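Local coordinates for glycoside hydrolase family 81 (Clostridium thermocellum, PDB 6FOP), which probably hydrolyses internal beta-1,3-glucosidic linkages in glucans such as laminarin, as part of the cellulosome, at residues P36-E41 / L467-P472; E412-H417 / W478-A483; L450-A455 / T462-L467. One frame throughout, in Å; residues are numbered along the deposited sequence.

How the contacts relate
The three contacts lie close together, their centres about 8, 11 and 14 Å from the centre of the chain. Contacts 1 and 2 are about 9 Å apart centre to centre, contacts 1 and 3 about 11 Å, and contacts 2 and 3 about 13 Å. Along the chain the order is 36-41, 412-417, 450-455, 462-467, 467-472 and 478-483. Contacts 1 and 3 share L467 and a calcium ion, and the R468–D453 salt bridge joins them. D471 OD2 probably hydrogen-bonds W478 NE1, and H416 ND1 probably D453 OD2. The N-terminal loop 36-41 is thus docked beside strand 470-471 of the C-terminal domain, near helices 416-433 and 440-455.

Contact 1: P36-E41 / L467-P472; sequences PTNSWE and LRNFDP. With CA (calcium ion), chain B.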
loop_
_atom_site.group_PDB
_atom_site.type_symbol
_atom_site.label_atom_id
_atom_site.label_comp_id
_atom_site.label_asym_id
_atom_site.label_seq_id
_atom_site.Cartn_x
_atom_site.Cartn_y
_atom_site.Cartn_z
ATOM N N PRO A 36 -13.453 -2.717 7.193
ATOM C CA PRO A 36 -12.092 -2.649 6.656
ATOM C C PRO A 36 -11.444 -4.025 6.525
ATOM O O PRO A 36 -11.618 -4.888 7.399
ATOM C CB PRO A 36 -11.344 -1.791 7.690
ATOM C CG PRO A 36 -12.441 -0.958 8.282
ATOM C CD PRO A 36 -13.608 -1.870 8.381
ATOM N N THR A 37 -10.705 -4.217 5.431
ATOM C CA THR A 37 -9.933 -5.441 5.172
ATOM C C THR A 37 -8.555 -5.058 4.636
ATOM O O THR A 37 -8.231 -3.868 4.482
ATOM C CB THR A 37 -10.655 -6.319 4.124
ATOM O OG1 THR A 37 -10.667 -5.664 2.851
ATOM C CG2 THR A 37 -12.087 -6.605 4.531
ATOM N N ASN A 38 -7.737 -6.059 4.345
ATOM C CA ASN A 38 -6.472 -5.821 3.666
ATOM C C ASN A 38 -5.560 -4.907 4.447
ATOM O O ASN A 38 -4.942 -4.001 3.907
ATOM C CB ASN A 38 -6.639 -5.296 2.223
ATOM C CG ASN A 38 -7.387 -6.269 1.352
ATOM O OD1 ASN A 38 -8.615 -6.236 1.265
ATOM N ND2 ASN A 38 -6.637 -7.130 0.652
ATOM N N SER A 39 -5.474 -5.159 5.760
ATOM C CA SER A 39 -4.641 -4.326 6.592
ATOM C C SER A 39 -3.921 -5.149 7.678
ATOM O O SER A 39 -4.005 -6.377 7.736
ATOM C CB SER A 39 -5.514 -3.217 7.171
ATOM O OG SER A 39 -4.740 -2.198 7.816
ATOM N N TRP A 40 -3.187 -4.448 8.512
ATOM C CA TRP A 40 -2.395 -5.089 9.553
ATOM C C TRP A 40 -3.248 -5.603 10.721
ATOM O O TRP A 40 -2.864 -6.529 11.417
ATOM C CB TRP A 40 -1.318 -4.120 10.051
ATOM C CG TRP A 40 -1.860 -2.814 10.551
ATOM C CD1 TRP A 40 -2.128 -1.694 9.807
ATOM C CD2 TRP A 40 -2.229 -2.478 11.900
ATOM N NE1 TRP A 40 -2.658 -0.705 10.576
ATOM C CE2 TRP A 40 -2.688 -1.143 11.882
ATOM C CE3 TRP A 40 -2.152 -3.157 13.132
ATOM C CZ2 TRP A 40 -3.136 -0.490 13.032
ATOM C CZ3 TRP A 40 -2.587 -2.505 14.267
ATOM C CH2 TRP A 40 -3.067 -1.174 14.220
ATOM N N GLU A 41 -4.415 -5.009 10.939
ATOM C CA GLU A 41 -5.305 -5.409 12.026
ATOM C C GLU A 41 -6.330 -6.472 11.597
ATOM O O GLU A 41 -7.117 -6.955 12.399
ATOM C CB GLU A 41 -6.028 -4.192 12.613
ATOM C CG GLU A 41 -7.203 -3.667 11.788
ATOM C CD GLU A 41 -6.872 -2.954 10.498
ATOM O OE1 GLU A 41 -5.733 -2.503 10.336
ATOM O OE2 GLU A 41 -7.840 -2.759 9.697
ATOM N N LEU A 467 -10.167 3.526 2.048
ATOM C CA LEU A 467 -8.853 3.112 1.536
ATOM C C LEU A 467 -8.517 1.658 1.809
ATOM O O LEU A 467 -7.553 1.334 2.542
ATOM C CB LEU A 467 -7.753 4.042 2.070
ATOM C CG LEU A 467 -7.812 5.525 1.746
ATOM C CD1 LEU A 467 -6.593 6.230 2.324
ATOM C CD2 LEU A 467 -7.936 5.778 0.234
ATOM N N ARG A 468 -9.278 0.764 1.194
ATOM C CA ARG A 468 -9.098 -0.655 1.469
ATOM C C ARG A 468 -7.660 -1.131 1.402
ATOM O O ARG A 468 -7.039 -1.453 2.433
ATOM C CB ARG A 468 -9.986 -1.545 0.592
ATOM C CG ARG A 468 -9.951 -3.012 0.990
ATOM C CD ARG A 468 -10.557 -3.941 -0.042
ATOM N NE ARG A 468 -11.914 -3.539 -0.380
ATOM C CZ ARG A 468 -13.003 -3.821 0.336
ATOM N NH1 ARG A 468 -12.940 -4.533 1.472
ATOM N NH2 ARG A 468 -14.178 -3.353 -0.053
ATOM N N ASN A 469 -7.080 -1.203 0.196
ATOM C CA ASN A 469 -5.770 -1.848 0.097
ATOM C C ASN A 469 -4.597 -1.027 0.633
ATOM O O ASN A 469 -3.609 -1.608 1.113
ATOM C CB ASN A 469 -5.509 -2.329 -1.310
ATOM C CG ASN A 469 -6.456 -3.439 -1.688
ATOM O OD1 ASN A 469 -7.539 -3.157 -2.228
ATOM N ND2 ASN A 469 -6.110 -4.671 -1.386
ATOM N N PHE A 470 -4.712 0.299 0.620
ATOM C CA PHE A 470 -3.608 1.152 1.022
ATOM C C PHE A 470 -3.550 1.262 2.537
ATOM O O PHE A 470 -4.601 1.483 3.160
ATOM C CB PHE A 470 -3.735 2.529 0.413
ATOM C CG PHE A 470 -2.496 3.364 0.558
ATOM C CD1 PHE A 470 -1.337 3.031 -0.166
ATOM C CD2 PHE A 470 -2.473 4.492 1.339
ATOM C CE1 PHE A 470 -0.190 3.799 -0.057
ATOM C CE2 PHE A 470 -1.328 5.265 1.431
ATOM C CZ PHE A 470 -0.184 4.912 0.729
ATOM N N ASP A 471 -2.353 1.187 3.121
ATOM C CA ASP A 471 -2.113 1.408 4.573
ATOM C C ASP A 471 -1.484 2.810 4.671
ATOM O O ASP A 471 -0.334 3.017 4.270
ATOM C CB ASP A 471 -1.159 0.350 5.081
ATOM C CG ASP A 471 -0.827 0.475 6.568
ATOM O OD1 ASP A 471 -0.772 1.624 7.062
ATOM O OD2 ASP A 471 -0.518 -0.592 7.165
ATOM N N PRO A 472 -2.238 3.783 5.185
ATOM C CA PRO A 472 -1.717 5.156 5.201
ATOM C C PRO A 472 -0.432 5.368 5.991
ATOM O O PRO A 472 0.317 6.320 5.724
ATOM C CB PRO A 472 -2.867 5.978 5.787
ATOM C CG PRO A 472 -4.065 5.129 5.656
ATOM C CD PRO A 472 -3.625 3.715 5.689
HETATM CA CA CA B . -6.285 0.203 4.129
HETATM O O HOH W 1 -7.794 -1.259 5.248
HETATM O O HOH W 2 -4.470 -1.393 3.924
HETATM O O HOH W 3 -8.548 -6.606 -1.792
HETATM O O HOH W 4 -5.097 0.300 6.251
HETATM O O HOH W 5 -2.480 1.844 9.293
HETATM O O HOH W 6 -7.507 1.921 5.253
#
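R468 meets T37 with the edge of its guanidinium: NH1 donates to T37 OG1 at 2.9 Å, in the guanidinium plane and with an N-H...O angle of 164°. T37 OG1 sits between its backbone N and carbonyl carbon (chi1 67°), and from there it also donates to N38 OD1 at 2.7 Å. This end is tight. N38 OD1 packs on R468 CD at 3.3 Å, the amide nearly perpendicular to the guanidinium (81°). Beside it the N38 and N469 amides point the same way; their ND2 atoms, 3.2 Å apart, are both donors and serve L413 O and W478 O respectively.

The looser side is filled by ordered, calcium-bound waters. L467 O, R468 O and F470 O bind the metal, whereas 36-41 reaches it through waters that donate to T37 O, N38 O and S39 OG, a second shell. Farther along, another water bridges W40 NE1 and D471 OD1, while D471 OD2 lies 3.3 Å from W40 CD1 and accepts from W478 NE1.

P36 and E41 touch strand 103-107, F470 packs on helix 514-534, and P472 rests on strand 223-235, so the site is enclosed between N-terminal strands and a helix of the C-terminal region.

Contact 2: E412-H417 / W478-A483; sequences ELNDHH and WASGHA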
loop_
_atom_site.group_PDB
_atom_site.type_symbol
_atom_site.label_atom_id
_atom_site.label_comp_id
_atom_site.label_asym_id
_atom_site.label_seq_id
_atom_site.Cartn_x
_atom_site.Cartn_y
_atom_site.Cartn_z
ATOM N N GLU A 412 -11.105 -14.701 0.030
ATOM C CA GLU A 412 -10.114 -14.102 0.930
ATOM C C GLU A 412 -10.005 -12.596 0.790
ATOM O O GLU A 412 -9.212 -11.952 1.491
ATOM C CB GLU A 412 -8.762 -14.739 0.668
ATOM C CG GLU A 412 -8.701 -16.217 0.980
ATOM C CD GLU A 412 -7.366 -16.797 0.607
ATOM O OE1 GLU A 412 -6.342 -16.300 1.112
ATOM O OE2 GLU A 412 -7.319 -17.752 -0.188
ATOM N N LEU A 413 -10.757 -12.018 -0.160
ATOM C CA LEU A 413 -10.641 -10.600 -0.487
ATOM C C LEU A 413 -9.209 -10.197 -0.777
ATOM O O LEU A 413 -8.756 -9.073 -0.498
ATOM C CB LEU A 413 -11.326 -9.712 0.572
ATOM C CG LEU A 413 -12.830 -9.920 0.653
ATOM C CD1 LEU A 413 -13.418 -8.961 1.673
ATOM C CD2 LEU A 413 -13.579 -9.831 -0.686
ATOM N N ASN A 414 -8.475 -11.112 -1.416
ATOM C CA ASN A 414 -7.109 -10.782 -1.821
ATOM C C ASN A 414 -7.068 -9.870 -3.056
ATOM O O ASN A 414 -7.885 -10.011 -3.963
ATOM C CB ASN A 414 -6.312 -12.024 -2.192
ATOM C CG ASN A 414 -6.055 -12.963 -1.030
ATOM O OD1 ASN A 414 -6.033 -12.570 0.135
ATOM N ND2 ASN A 414 -5.882 -14.242 -1.361
ATOM N N ASP A 415 -6.113 -8.948 -3.076
ATOM C CA ASP A 415 -5.588 -8.457 -4.351
ATOM C C ASP A 415 -6.534 -7.588 -5.181
ATOM O O ASP A 415 -6.317 -7.443 -6.390
ATOM C CB ASP A 415 -5.111 -9.616 -5.256
ATOM C CG ASP A 415 -4.020 -10.480 -4.641
ATOM O OD1 ASP A 415 -3.548 -10.165 -3.548
ATOM O OD2 ASP A 415 -3.659 -11.507 -5.266
ATOM N N HIS A 416 -7.561 -6.974 -4.604
ATOM C CA HIS A 416 -8.474 -6.248 -5.485
ATOM C C HIS A 416 -7.777 -5.099 -6.212
ATOM O O HIS A 416 -8.152 -4.757 -7.342
ATOM C CB HIS A 416 -9.707 -5.725 -4.750
ATOM C CG HIS A 416 -10.685 -6.800 -4.393
ATOM N ND1 HIS A 416 -11.981 -6.523 -4.015
ATOM C CD2 HIS A 416 -10.559 -8.144 -4.339
ATOM C CE1 HIS A 416 -12.622 -7.658 -3.776
ATOM N NE2 HIS A 416 -11.777 -8.655 -3.956
ATOM N N HIS A 417 -6.836 -4.448 -5.545
ATOM C CA HIS A 417 -6.079 -3.371 -6.194
ATOM C C HIS A 417 -5.295 -3.875 -7.412
ATOM O O HIS A 417 -5.295 -3.208 -8.460
ATOM C CB HIS A 417 -5.212 -2.580 -5.182
ATOM C CG HIS A 417 -4.144 -3.382 -4.485
ATOM N ND1 HIS A 417 -4.244 -4.727 -4.226
ATOM C CD2 HIS A 417 -2.953 -2.996 -3.987
ATOM C CE1 HIS A 417 -3.156 -5.132 -3.595
ATOM N NE2 HIS A 417 -2.357 -4.097 -3.437
ATOM N N TRP A 478 -1.499 -3.575 0.881
ATOM C CA TRP A 478 -1.495 -4.924 1.396
ATOM C C TRP A 478 -2.376 -5.824 0.529
ATOM O O TRP A 478 -3.500 -5.453 0.136
ATOM C CB TRP A 478 -2.031 -4.971 2.810
ATOM C CG TRP A 478 -1.184 -4.344 3.880
ATOM C CD1 TRP A 478 -1.564 -3.319 4.694
ATOM C CD2 TRP A 478 0.109 -4.747 4.340
ATOM N NE1 TRP A 478 -0.589 -3.029 5.609
ATOM C CE2 TRP A 478 0.449 -3.892 5.421
ATOM C CE3 TRP A 478 1.044 -5.698 3.923
ATOM C CZ2 TRP A 478 1.619 -4.032 6.133
ATOM C CZ3 TRP A 478 2.214 -5.838 4.639
ATOM C CH2 TRP A 478 2.501 -4.979 5.722
ATOM N N ALA A 479 -1.850 -7.010 0.253
ATOM C CA ALA A 479 -2.511 -7.962 -0.631
ATOM C C ALA A 479 -3.537 -8.854 0.033
ATOM O O ALA A 479 -4.570 -9.151 -0.568
ATOM C CB ALA A 479 -1.481 -8.807 -1.346
ATOM N N SER A 480 -3.266 -9.305 1.271
ATOM C CA SER A 480 -4.145 -10.309 1.902
ATOM C C SER A 480 -5.374 -9.636 2.486
ATOM O O SER A 480 -5.247 -8.682 3.236
ATOM C CB SER A 480 -3.396 -11.038 3.012
ATOM O OG SER A 480 -4.218 -11.991 3.652
ATOM N N GLY A 481 -6.562 -10.164 2.191
ATOM C CA GLY A 481 -7.765 -9.642 2.830
ATOM C C GLY A 481 -7.790 -9.808 4.342
ATOM O O GLY A 481 -8.323 -8.948 5.049
ATOM N N HIS A 482 -7.195 -10.913 4.809
ATOM C CA HIS A 482 -7.349 -11.385 6.177
ATOM C C HIS A 482 -6.090 -11.351 7.034
ATOM O O HIS A 482 -6.215 -11.405 8.270
ATOM C CB HIS A 482 -7.940 -12.806 6.156
ATOM C CG HIS A 482 -7.215 -13.752 5.269
ATOM N ND1 HIS A 482 -5.996 -14.291 5.583
ATOM C CD2 HIS A 482 -7.496 -14.178 4.022
ATOM C CE1 HIS A 482 -5.583 -15.065 4.599
ATOM N NE2 HIS A 482 -6.473 -14.999 3.632
ATOM N N ALA A 483 -4.894 -11.310 6.437
ATOM C CA ALA A 483 -3.633 -11.296 7.216
ATOM C C ALA A 483 -3.510 -12.514 8.137
ATOM O O ALA A 483 -2.902 -12.465 9.212
ATOM C CB ALA A 483 -3.467 -10.000 7.980
HETATM O O HOH W 7 -4.115 -13.867 1.678
#
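E412 and H482 meet through a nearly straight hydrogen bond, H482 NE2 to E412 OE1, 2.8 Å long with an angle of 178° at the hydrogen. OE1 lies in the imidazole plane, while the carboxylate as a whole is turned 33° from the ring and is met on the anti side of OE1. H482 CG sits between its backbone N and carbonyl carbon (chi1 51°), and one ring face has S480 OG 3.4 Å above its centre. That hydroxyl also accepts from A483 N, an ST motif. The other ring nitrogen, H482 ND1, accepts from G484 N, so both nitrogens are engaged.

N414 turns its amide oxygen toward the same turn, where OD1 takes the G481 N-H in the carbonyl plane at 3.2 Å. A water gathers the polar ends, donating to N414 OD1 at 2.8 Å and hydrogen-bonding S480 OG. N414 ND2 donates to Y407 O and, weakly, to the same E412 OE1 that H482 uses.

The backbones pack closely here, G481 CA lying 3.0 Å from E412 O in a CA-H...O contact. On the other flank D415 N donates to A479 O at 3.0 Å, while D415 OD1 lies against A479 CB at 3.3 Å. H417 approaches obliquely, its CE1 3.8 Å from W478 O, and its NE2 bonds to Q491.

A479 and S480 set loop 478-483 against strand 490-491. On the partner segment L413 rests on strand 399-403, and H417, at the start of helix 416-433, packs on helix 494-511, which anchors 412-417 within the C-terminal region.

Contact 3: L450-A455 / T462-L467; sequences LIKDIA and TRFPFL. With CA (calcium ion), chain B.
The C-terminal part of helix 440-455 packs against the returning loop that leads into the calcium site, and F464 makes the largest contribution from the loop. With CG anti to the carbonyl carbon (chi1 -57°), its ring spreads over the peptide joining K452 and D453: one face has D453 N 3.9 Å above it, offset toward the rim. On that same side of the ring plane K452 CB nears F464 CD2 at 3.7 Å and D453 CA nears F464 CD1 at 3.6 Å. F464 CB sits 3.4 Å from K452 O. The D453 carboxylate stands almost perpendicular to the ring (86°), with its polar ends used outside this pair: OD2 accepts from H416 ND1, and OD1 pairs with R468.

At the exposed side K452 and R463 cross, R463 NH2 lying 3.8 Å from K452 CD. Two cations so close would be expected to repel, but both K452 NZ and R463 NH2 form salt bridges with D461, which probably offsets the repulsion. A water set between helix and loop lies within hydrogen-bonding distance of both P465 O (2.7 Å) and K452 O (2.9 Å), although it has more acceptors in reach than protons to give.

Farther along, L467 places CD2 3.9 Å from A455 O. Its carbonyl oxygen binds the calcium, while F466 O lies within bonding distance of one of the metal's waters. A calcium site built of three main-chain carbonyls and four waters, in a loop following a helix, is thus joined to the alpha-helical framework of the C-terminal domain, whose clan is characterised by the (alpha/alpha)6 toroid.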
loop_
_atom_site.group_PDB
_atom_site.type_symbol
_atom_site.label_atom_id
_atom_site.label_comp_id
_atom_site.label_asym_id
_atom_site.label_seq_id
_atom_site.Cartn_x
_atom_site.Cartn_y
_atom_site.Cartn_z
ATOM N N LEU A 450 -15.386 0.596 -8.811
ATOM C CA LEU A 450 -14.116 -0.155 -8.692
ATOM C C LEU A 450 -13.100 0.666 -7.915
ATOM O O LEU A 450 -12.381 0.120 -7.067
ATOM C CB LEU A 450 -13.516 -0.562 -10.060
ATOM C CG LEU A 450 -14.018 -1.874 -10.630
ATOM C CD1 LEU A 450 -15.486 -1.878 -10.943
ATOM C CD2 LEU A 450 -13.198 -2.244 -11.871
ATOM N N ILE A 451 -13.029 1.970 -8.191
ATOM C CA ILE A 451 -12.136 2.840 -7.428
ATOM C C ILE A 451 -12.503 2.796 -5.931
ATOM O O ILE A 451 -11.617 2.645 -5.079
ATOM C CB ILE A 451 -12.139 4.302 -7.930
ATOM C CG1 ILE A 451 -11.699 4.351 -9.408
ATOM C CG2 ILE A 451 -11.231 5.178 -7.043
ATOM C CD1 ILE A 451 -11.747 5.732 -10.020
ATOM N N LYS A 452 -13.793 2.894 -5.628
ATOM C CA LYS A 452 -14.247 2.874 -4.245
ATOM C C LYS A 452 -14.001 1.540 -3.585
ATOM O O LYS A 452 -13.703 1.502 -2.378
ATOM C CB LYS A 452 -15.721 3.298 -4.092
ATOM C CG LYS A 452 -15.943 4.762 -4.327
ATOM C CD LYS A 452 -17.423 5.111 -4.286
ATOM C CE LYS A 452 -17.641 6.603 -4.142
ATOM N NZ LYS A 452 -17.422 7.047 -2.748
ATOM N N ASP A 453 -14.111 0.424 -4.299
ATOM C CA ASP A 453 -13.810 -0.831 -3.657
ATOM C C ASP A 453 -12.360 -0.874 -3.150
ATOM O O ASP A 453 -12.120 -1.355 -2.046
ATOM C CB ASP A 453 -14.067 -2.031 -4.572
ATOM C CG ASP A 453 -13.789 -3.348 -3.870
ATOM O OD1 ASP A 453 -14.598 -3.741 -2.975
ATOM O OD2 ASP A 453 -12.755 -3.968 -4.187
ATOM N N ILE A 454 -11.396 -0.370 -3.940
ATOM C CA ILE A 454 -9.990 -0.498 -3.567
ATOM C C ILE A 454 -9.420 0.699 -2.827
ATOM O O ILE A 454 -8.434 0.545 -2.106
ATOM C CB ILE A 454 -9.105 -0.822 -4.778
ATOM C CG1 ILE A 454 -9.030 0.338 -5.803
ATOM C CG2 ILE A 454 -9.594 -2.130 -5.406
ATOM C CD1 ILE A 454 -8.068 0.065 -6.953
ATOM N N ALA A 455 -10.065 1.853 -2.954
ATOM C CA ALA A 455 -9.502 3.145 -2.552
ATOM C C ALA A 455 -10.602 4.194 -2.311
ATOM O O ALA A 455 -10.476 5.330 -2.713
ATOM C CB ALA A 455 -8.488 3.628 -3.574
ATOM N N THR A 462 -20.719 4.545 3.146
ATOM C CA THR A 462 -20.604 3.337 3.959
ATOM C C THR A 462 -20.618 2.035 3.173
ATOM O O THR A 462 -20.505 0.957 3.762
ATOM C CB THR A 462 -21.754 3.271 4.999
ATOM O OG1 THR A 462 -23.015 3.222 4.311
ATOM C CG2 THR A 462 -21.732 4.469 5.907
ATOM N N ARG A 463 -20.719 2.113 1.843
ATOM C CA ARG A 463 -20.770 0.895 1.032
ATOM C C ARG A 463 -19.416 0.204 0.924
ATOM O O ARG A 463 -19.354 -0.987 0.654
ATOM C CB ARG A 463 -21.257 1.226 -0.383
ATOM C CG ARG A 463 -22.674 1.779 -0.440
ATOM C CD ARG A 463 -23.040 2.251 -1.845
ATOM N NE ARG A 463 -22.135 3.325 -2.267
ATOM C CZ ARG A 463 -22.056 3.839 -3.489
ATOM N NH1 ARG A 463 -22.853 3.404 -4.461
ATOM N NH2 ARG A 463 -21.168 4.790 -3.730
ATOM N N PHE A 464 -18.341 0.968 1.115
ATOM C CA PHE A 464 -16.969 0.474 1.002
ATOM C C PHE A 464 -16.163 1.090 2.129
ATOM O O PHE A 464 -16.404 2.235 2.484
ATOM C CB PHE A 464 -16.344 0.880 -0.350
ATOM C CG PHE A 464 -17.133 0.403 -1.550
ATOM C CD1 PHE A 464 -17.031 -0.899 -1.986
ATOM C CD2 PHE A 464 -18.046 1.244 -2.166
ATOM C CE1 PHE A 464 -17.782 -1.348 -3.048
ATOM C CE2 PHE A 464 -18.805 0.800 -3.230
ATOM C CZ PHE A 464 -18.670 -0.496 -3.674
ATOM N N PRO A 465 -15.179 0.349 2.663
ATOM C CA PRO A 465 -14.387 0.910 3.738
ATOM C C PRO A 465 -13.410 1.959 3.203
ATOM O O PRO A 465 -13.156 2.020 1.984
ATOM C CB PRO A 465 -13.670 -0.308 4.302
ATOM C CG PRO A 465 -13.455 -1.187 3.106
ATOM C CD PRO A 465 -14.669 -0.962 2.230
ATOM N N PHE A 466 -12.865 2.779 4.077
ATOM C CA PHE A 466 -11.930 3.834 3.695
ATOM C C PHE A 466 -10.602 3.227 3.267
ATOM O O PHE A 466 -9.996 2.470 4.019
ATOM C CB PHE A 466 -11.719 4.781 4.870
ATOM C CG PHE A 466 -10.867 5.975 4.559
ATOM C CD1 PHE A 466 -11.352 7.010 3.778
ATOM C CD2 PHE A 466 -9.617 6.109 5.124
ATOM C CE1 PHE A 466 -10.560 8.105 3.526
ATOM C CE2 PHE A 466 -8.830 7.215 4.883
ATOM C CZ PHE A 466 -9.313 8.210 4.086
ATOM N N LEU A 467 -10.167 3.526 2.048
ATOM C CA LEU A 467 -8.853 3.112 1.536
ATOM C C LEU A 467 -8.517 1.658 1.809
ATOM O O LEU A 467 -7.553 1.334 2.542
ATOM C CB LEU A 467 -7.753 4.042 2.070
ATOM C CG LEU A 467 -7.812 5.525 1.746
ATOM C CD1 LEU A 467 -6.593 6.230 2.324
ATOM C CD2 LEU A 467 -7.936 5.778 0.234
HETATM CA CA CA B . -6.285 0.203 4.129
HETATM O O HOH W 8 -11.779 1.159 -0.215
HETATM O O HOH W 6 -7.507 1.921 5.253
HETATM O O HOH W 4 -5.097 0.300 6.251
HETATM O O HOH W 2 -4.470 -1.393 3.924
HETATM O O HOH W 1 -7.794 -1.259 5.248
#